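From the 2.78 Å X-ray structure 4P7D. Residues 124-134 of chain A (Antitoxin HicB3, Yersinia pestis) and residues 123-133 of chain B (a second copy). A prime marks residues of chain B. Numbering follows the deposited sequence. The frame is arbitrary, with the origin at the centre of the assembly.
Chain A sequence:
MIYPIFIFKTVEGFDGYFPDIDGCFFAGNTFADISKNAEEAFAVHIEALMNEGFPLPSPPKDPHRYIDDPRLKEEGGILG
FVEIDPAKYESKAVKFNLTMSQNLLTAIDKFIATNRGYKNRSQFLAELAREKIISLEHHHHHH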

ATOM      1  N   PHE A 124       7.899   8.051  23.887  1.00 50.72           N
ATOM      2  CA  PHE A 124       7.344   6.717  23.789  1.00 51.78           C
ATOM      3  C   PHE A 124       7.061   6.307  22.334  1.00 51.54           C
ATOM      4  O   PHE A 124       7.558   5.285  21.827  1.00 48.14           O
ATOM      5  N   LEU A 125       6.270   7.135  21.663  1.00 52.25           N
ATOM      6  CA  LEU A 125       5.954   6.934  20.257  1.00 49.82           C
ATOM      7  C   LEU A 125       7.217   7.012  19.394  1.00 52.34           C
ATOM      8  O   LEU A 125       7.334   6.311  18.377  1.00 52.66           O
ATOM      9  N   ALA A 126       8.178   7.835  19.812  1.00 55.71           N
ATOM     10  CA  ALA A 126       9.456   7.923  19.103  1.00 51.17           C
ATOM     11  C   ALA A 126      10.267   6.629  19.210  1.00 51.29           C
ATOM     12  O   ALA A 126      10.751   6.128  18.194  1.00 47.08           O
ATOM     13  N   GLU A 127      10.414   6.089  20.423  1.00 47.40           N
ATOM     14  CA  GLU A 127      11.186   4.869  20.598  1.00 46.42           C
ATOM     15  C   GLU A 127      10.513   3.794  19.781  1.00 48.94           C
ATOM     16  O   GLU A 127      11.164   3.013  19.089  1.00 47.85           O
ATOM     17  N   LEU A 128       9.186   3.794  19.852  1.00 46.43           N
ATOM     18  CA  LEU A 128       8.361   2.843  19.139  1.00 39.12           C
ATOM     19  C   LEU A 128       8.534   2.900  17.618  1.00 46.55           C
ATOM     20  O   LEU A 128       8.669   1.867  16.953  1.00 50.14           O
ATOM     21  N   ALA A 129       8.522   4.090  17.041  1.00 44.17           N
ATOM     22  CA  ALA A 129       8.669   4.154  15.594  1.00 47.06           C
ATOM     23  C   ALA A 129      10.080   3.763  15.149  1.00 53.55           C
ATOM     24  O   ALA A 129      10.258   3.189  14.063  1.00 56.64           O
ATOM     25  N   ARG A 130      11.073   4.068  15.985  1.00 49.32           N
ATOM     26  CA  ARG A 130      12.469   3.741  15.677  1.00 54.01           C
ATOM     27  C   ARG A 130      12.656   2.246  15.477  1.00 58.24           C
ATOM     28  O   ARG A 130      13.237   1.824  14.486  1.00 61.15           O
ATOM     29  N   GLU A 131      12.158   1.449  16.421  1.00 58.21           N
ATOM     30  CA  GLU A 131      12.221  -0.005  16.307  1.00 59.02           C
ATOM     31  C   GLU A 131      11.533  -0.513  15.042  1.00 56.16           C
ATOM     32  O   GLU A 131      11.998  -1.452  14.411  1.00 68.90           O
ATOM     33  N   LYS A 132      10.436   0.107  14.641  1.00 58.49           N
ATOM     34  CA  LYS A 132       9.738  -0.406  13.467  1.00 63.89           C
ATOM     35  C   LYS A 132      10.445  -0.058  12.161  1.00 64.71           C
ATOM     36  O   LYS A 132      10.716  -0.939  11.348  1.00 63.93           O
ATOM     37  N   ILE A 133      10.746   1.222  11.954  1.00 62.74           N
ATOM     38  CA  ILE A 133      11.221   1.665  10.644  1.00 61.09           C
ATOM     39  C   ILE A 133      12.580   1.078  10.327  1.00 62.78           C
ATOM     40  O   ILE A 133      13.048   1.191   9.203  1.00 65.70           O
ATOM     41  N   ILE A 134      13.184   0.422  11.318  1.00 73.18           N
ATOM     42  CA  ILE A 134      14.509  -0.192  11.197  1.00 77.23           C
ATOM     43  C   ILE A 134      14.540  -1.529  10.411  1.00 81.55           C
ATOM     44  O   ILE A 134      13.514  -2.203  10.239  1.00 77.50           O
TER
ATOM     45  N   GLN B 123      -2.534   6.739  11.935  1.00 43.54           N
ATOM     46  CA  GLN B 123      -2.818   5.312  11.835  1.00 47.14           C
ATOM     47  C   GLN B 123      -1.575   4.501  12.148  1.00 47.46           C
ATOM     48  O   GLN B 123      -1.625   3.500  12.887  1.00 43.12           O
ATOM     49  N   PHE B 124      -0.458   4.951  11.584  1.00 43.98           N
ATOM     50  CA  PHE B 124       0.826   4.284  11.759  1.00 44.41           C
ATOM     51  C   PHE B 124       1.278   4.226  13.225  1.00 45.62           C
ATOM     52  O   PHE B 124       1.589   3.151  13.744  1.00 43.01           O
ATOM     53  N   LEU B 125       1.312   5.372  13.901  1.00 46.56           N
ATOM     54  CA  LEU B 125       1.760   5.383  15.299  1.00 46.30           C
ATOM     55  C   LEU B 125       0.708   4.790  16.227  1.00 46.50           C
ATOM     56  O   LEU B 125       1.068   4.284  17.294  1.00 42.77           O
ATOM     57  N   ALA B 126      -0.576   4.846  15.841  1.00 40.31           N
ATOM     58  CA  ALA B 126      -1.615   4.178  16.637  1.00 39.50           C
ATOM     59  C   ALA B 126      -1.437   2.658  16.534  1.00 43.47           C
ATOM     60  O   ALA B 126      -1.472   1.957  17.532  1.00 40.23           O
ATOM     61  N   GLU B 127      -1.214   2.151  15.325  1.00 41.47           N
ATOM     62  CA  GLU B 127      -0.997   0.725  15.175  1.00 40.15           C
ATOM     63  C   GLU B 127       0.216   0.268  16.002  1.00 45.21           C
ATOM     64  O   GLU B 127       0.103  -0.708  16.764  1.00 44.62           O
ATOM     65  N   LEU B 128       1.349   0.965  15.880  1.00 45.65           N
ATOM     66  CA  LEU B 128       2.521   0.607  16.669  1.00 45.85           C
ATOM     67  C   LEU B 128       2.247   0.657  18.175  1.00 45.29           C
ATOM     68  O   LEU B 128       2.865  -0.067  18.947  1.00 50.55           O
ATOM     69  N   ALA B 129       1.318   1.503  18.594  1.00 44.07           N
ATOM     70  CA  ALA B 129       1.104   1.724  20.022  1.00 44.49           C
ATOM     71  C   ALA B 129       0.198   0.678  20.625  1.00 42.72           C
ATOM     72  O   ALA B 129       0.401   0.256  21.757  1.00 46.68           O
ATOM     73  N   ARG B 130      -0.813   0.260  19.873  1.00 47.18           N
ATOM     74  CA  ARG B 130      -1.757  -0.724  20.385  1.00 45.45           C
ATOM     75  C   ARG B 130      -1.113  -2.106  20.539  1.00 46.60           C
ATOM     76  O   ARG B 130      -1.512  -2.881  21.395  1.00 53.60           O
ATOM     77  N   GLU B 131      -0.096  -2.417  19.748  1.00 45.38           N
ATOM     78  CA  GLU B 131       0.526  -3.717  19.928  1.00 53.25           C
ATOM     79  C   GLU B 131       1.530  -3.784  21.075  1.00 56.21           C
ATOM     80  O   GLU B 131       1.618  -4.832  21.726  1.00 62.34           O
ATOM     81  N   LYS B 132       2.279  -2.708  21.341  1.00 47.00           N
ATOM     82  CA  LYS B 132       3.181  -2.720  22.509  1.00 50.16           C
ATOM     83  C   LYS B 132       2.411  -2.931  23.794  1.00 49.62           C
ATOM     84  O   LYS B 132       2.868  -3.619  24.697  1.00 55.82           O
ATOM     85  N   ILE B 133       1.232  -2.336  23.866  1.00 46.82           N
ATOM     86  CA  ILE B 133       0.467  -2.361  25.096  1.00 54.50           C
ATOM     87  C   ILE B 133      -0.382  -3.614  25.221  1.00 59.48           C
ATOM     88  O   ILE B 133      -0.306  -4.325  26.219  1.00 68.15           O
TER

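How does chain B's helix meet chain A's, and what do the first residues of its stretch contribute? The two helices cross nearly at right angles, at 95°, with axes 9.8 Å apart at closest approach, so contact is concentrated around the crossing, where the CA atoms of Leu125 and Leu125′ and those of Leu128 and Leu128′ are each 6.7 Å apart. Gln123′ lies out of reach. Phe124′ starts sideways from its CA, but its t rotamer (chi1 172°) carries the ring to Ala129, Lys132 and Ile133 of chain A. Ala129 CB sits at the ring edge, near its plane, 4.2 Å from Phe124′ CE2. Ile133 CG2 is 4.2 Å from Phe124′ CZ, and the aliphatic part of Lys132 also approaches, with its CG 4.4 Å from Phe124′ CE1.

What fills the space beside that ring? Leu125′ points toward chain A in an m,t rotamer, and its CD2 lies 4.1 Å from both Leu125 O and Ala129 CB. The same methyl is 4.5 Å from Leu125 CB, so one branch tip touches two successive turns of the opposing helix. The small side chain of Ala129 meets Phe124′ and Leu125′ together. Ala126′ points away, and Glu127′ is out of reach; neither takes part in the contact.

Which residues form the centre of the packing? Leu128 and Leu128′ point toward each other's helix and have the largest covered areas in their respective stretches. Leu128′, in an m,t rotamer, places CD1 3.6 Å from Ala129 CA and CD2 3.7 Å from Lys132 CB, packing close to the backbone at one alanine and beside the first methylene of the lysine. Leu128 answers from chain A with a chi1 of -130°, between the usual wells. Its CD2 comes 3.4 Å from Leu128′ O and 3.7 Å from Ala129′ CA, reaching the backbone of helix B much as Leu128′ reaches that of helix A. Ala129′ in turn offers its CB to two leucines: Leu125 CD2, from an m,t side chain, at 4.1 Å, and Leu128 CD2 at 4.2 Å. At both Ala129 positions a leucine branch lies closer to the alanine CA than to its CB.

Does polar chemistry join the helices toward the end of chain B's stretch? No hydrogen bond links the two stretches. Arg130′ points away and finds its partners elsewhere in the structure, while Glu131′ stays beyond contact distance. Lys132′ does point toward chain A, with chi1 t and chi2 p, but it contributes its hydrocarbon portion: its CD is 4.0 Å from Leu128 CD1. Both lysines are exposed, and their closest contacts across the helices are made through carbon atoms; the NZ of Lys132 is hydrogen-bonded elsewhere in the structure. On chain A, the salt bridge between Arg130 NH1 and Glu127 OE2, at 3.0 Å, stays within its own helix, clear of helix B. Ile133′, in an m,t rotamer, brings its end nearer to chain A yet remains 4.6 Å away at its closest.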

ATOM      1  CB  PHE A 124       6.086   6.670  24.615  1.00 52.96           C
ATOM      2  CG  PHE A 124       5.296   5.404  24.462  1.00 51.22           C
ATOM      3  CD1 PHE A 124       5.732   4.232  25.038  1.00 54.17           C
ATOM      4  CD2 PHE A 124       4.086   5.405  23.789  1.00 51.57           C
ATOM      5  CE1 PHE A 124       5.008   3.084  24.914  1.00 57.99           C
ATOM      6  CE2 PHE A 124       3.346   4.270  23.675  1.00 51.48           C
ATOM      7  CZ  PHE A 124       3.797   3.100  24.244  1.00 53.32           C
ATOM      8  CB  LEU A 125       4.899   7.955  19.807  1.00 46.30           C
ATOM      9  CG  LEU A 125       3.590   7.790  20.590  1.00 46.78           C
ATOM     10  CD1 LEU A 125       2.548   8.779  20.169  1.00 45.67           C
ATOM     11  CD2 LEU A 125       3.075   6.391  20.396  1.00 46.06           C
ATOM     12  CB  ALA A 126      10.262   9.091  19.615  1.00 48.39           C
ATOM     13  CB  GLU A 127      11.288   4.435  22.072  1.00 57.23           C
ATOM     14  CG  GLU A 127      12.077   5.349  23.035  1.00 60.48           C
ATOM     15  CD  GLU A 127      13.437   5.818  22.511  1.00 68.60           C
ATOM     16  OE1 GLU A 127      14.162   5.024  21.866  1.00 68.88           O
ATOM     17  OE2 GLU A 127      13.773   7.002  22.742  1.00 70.48           O
ATOM     18  CB  LEU A 128       6.911   3.089  19.503  1.00 45.36           C
ATOM     19  CG  LEU A 128       6.045   1.911  19.955  1.00 49.44           C
ATOM     20  CD1 LEU A 128       6.671   1.112  21.092  1.00 51.76           C
ATOM     21  CD2 LEU A 128       4.698   2.440  20.376  1.00 47.10           C
ATOM     22  CB  ALA A 129       8.327   5.519  15.093  1.00 51.27           C
ATOM     23  CB  ARG A 130      13.407   4.218  16.783  1.00 61.00           C
ATOM     24  CG  ARG A 130      13.925   5.628  16.634  1.00 56.43           C
ATOM     25  CD  ARG A 130      14.806   6.018  17.831  1.00 53.48           C
ATOM     26  NE  ARG A 130      14.968   7.466  17.888  1.00 53.40           N
ATOM     27  CZ  ARG A 130      14.440   8.235  18.832  1.00 58.05           C
ATOM     28  NH1 ARG A 130      13.744   7.688  19.830  1.00 57.03           N
ATOM     29  NH2 ARG A 130      14.631   9.547  18.797  1.00 61.80           N
ATOM     30  CB  GLU A 131      11.606  -0.666  17.546  1.00 66.01           C
ATOM     31  CG  GLU A 131      12.414  -0.466  18.820  1.00 74.22           C
ATOM     32  CD  GLU A 131      11.700  -0.980  20.065  1.00 86.78           C
ATOM     33  OE1 GLU A 131      10.492  -1.286  19.969  1.00 76.31           O
ATOM     34  OE2 GLU A 131      12.346  -1.082  21.139  1.00101.45           O
ATOM     35  CB  LYS A 132       8.306   0.115  13.411  1.00 56.12           C
ATOM     36  CG  LYS A 132       7.579  -0.322  12.165  1.00 52.33           C
ATOM     37  CD  LYS A 132       7.033  -1.739  12.288  1.00 62.30           C
ATOM     38  CE  LYS A 132       5.969  -2.010  11.207  1.00 52.00           C
ATOM     39  NZ  LYS A 132       4.959  -3.009  11.642  1.00 59.45           N
ATOM     40  CB  ILE A 133      11.304   3.214  10.536  1.00 60.79           C
ATOM     41  CG1 ILE A 133      12.325   3.772  11.534  1.00 62.88           C
ATOM     42  CG2 ILE A 133       9.923   3.859  10.710  1.00 53.72           C
ATOM     43  CD1 ILE A 133      12.460   5.291  11.514  1.00 46.43           C
ATOM     44  CB  ILE A 134      15.110  -0.441  12.601  1.00 71.25           C
ATOM     45  CG1 ILE A 134      16.551   0.090  12.692  1.00 80.20           C
ATOM     46  CG2 ILE A 134      15.002  -1.922  12.977  1.00 68.91           C
ATOM     47  CD1 ILE A 134      16.676   1.615  12.708  1.00 72.66           C
TER
ATOM     48  CB  GLN B 123      -3.346   4.934  10.445  1.00 46.81           C
ATOM     49  CG  GLN B 123      -3.973   3.545  10.429  1.00 52.34           C
ATOM     50  CD  GLN B 123      -4.295   3.064   9.032  1.00 68.92           C
ATOM     51  OE1 GLN B 123      -3.402   2.909   8.194  1.00 71.95           O
ATOM     52  NE2 GLN B 123      -5.583   2.838   8.762  1.00 76.52           N
ATOM     53  CB  PHE B 124       1.874   4.985  10.905  1.00 50.11           C
ATOM     54  CG  PHE B 124       3.271   4.517  11.147  1.00 46.66           C
ATOM     55  CD1 PHE B 124       3.727   3.354  10.580  1.00 49.70           C
ATOM     56  CD2 PHE B 124       4.123   5.243  11.941  1.00 45.81           C
ATOM     57  CE1 PHE B 124       5.005   2.928  10.789  1.00 46.21           C
ATOM     58  CE2 PHE B 124       5.399   4.814  12.158  1.00 47.20           C
ATOM     59  CZ  PHE B 124       5.837   3.658  11.578  1.00 49.55           C
ATOM     60  CB  LEU B 125       2.124   6.798  15.760  1.00 43.10           C
ATOM     61  CG  LEU B 125       3.201   7.491  14.925  1.00 45.79           C
ATOM     62  CD1 LEU B 125       3.041   8.955  15.043  1.00 45.40           C
ATOM     63  CD2 LEU B 125       4.571   7.120  15.406  1.00 46.86           C
ATOM     64  CB  ALA B 126      -2.978   4.574  16.202  1.00 36.11           C
ATOM     65  CB  GLU B 127      -0.860   0.344  13.698  1.00 44.11           C
ATOM     66  CG  GLU B 127      -1.795  -0.784  13.335  1.00 55.60           C
ATOM     67  CD  GLU B 127      -2.195  -0.782  11.868  1.00 65.16           C
ATOM     68  OE1 GLU B 127      -1.383  -1.191  11.000  1.00 64.43           O
ATOM     69  OE2 GLU B 127      -3.342  -0.355  11.588  1.00 66.05           O
ATOM     70  CB  LEU B 128       3.693   1.526  16.355  1.00 44.91           C
ATOM     71  CG  LEU B 128       4.405   1.514  15.005  1.00 46.43           C
ATOM     72  CD1 LEU B 128       5.574   2.429  15.078  1.00 44.49           C
ATOM     73  CD2 LEU B 128       4.852   0.139  14.592  1.00 44.56           C
ATOM     74  CB  ALA B 129       0.526   3.133  20.272  1.00 48.59           C
ATOM     75  CB  ARG B 130      -2.977  -0.794  19.479  1.00 49.39           C
ATOM     76  CG  ARG B 130      -4.077  -1.723  19.945  1.00 45.53           C
ATOM     77  CD  ARG B 130      -5.161  -1.818  18.872  1.00 52.27           C
ATOM     78  NE  ARG B 130      -5.849  -0.556  18.592  1.00 48.64           N
ATOM     79  CZ  ARG B 130      -6.721   0.016  19.420  1.00 50.70           C
ATOM     80  NH1 ARG B 130      -6.976  -0.545  20.596  1.00 50.21           N
ATOM     81  NH2 ARG B 130      -7.317   1.161  19.092  1.00 46.78           N
ATOM     82  CB  GLU B 131       1.199  -4.207  18.652  1.00 58.32           C
ATOM     83  CG  GLU B 131       1.284  -5.743  18.689  1.00 76.53           C
ATOM     84  CD  GLU B 131       1.539  -6.381  17.345  1.00 86.22           C
ATOM     85  OE1 GLU B 131       2.062  -5.673  16.450  1.00 92.43           O
ATOM     86  OE2 GLU B 131       1.204  -7.585  17.191  1.00 82.60           O
ATOM     87  CB  LYS B 132       3.988  -1.426  22.642  1.00 50.66           C
ATOM     88  CG  LYS B 132       5.025  -1.458  23.758  1.00 48.89           C
ATOM     89  CD  LYS B 132       6.282  -2.178  23.290  1.00 52.86           C
ATOM     90  CE  LYS B 132       7.250  -2.448  24.444  1.00 62.09           C
ATOM     91  NZ  LYS B 132       7.727  -1.188  25.092  1.00 77.61           N
ATOM     92  CB  ILE B 133      -0.429  -1.120  25.192  1.00 57.35           C
ATOM     93  CG1 ILE B 133       0.447   0.121  25.358  1.00 46.48           C
ATOM     94  CG2 ILE B 133      -1.424  -1.269  26.324  1.00 56.55           C
ATOM     95  CD1 ILE B 133      -0.302   1.378  25.554  1.00 51.39           C
TER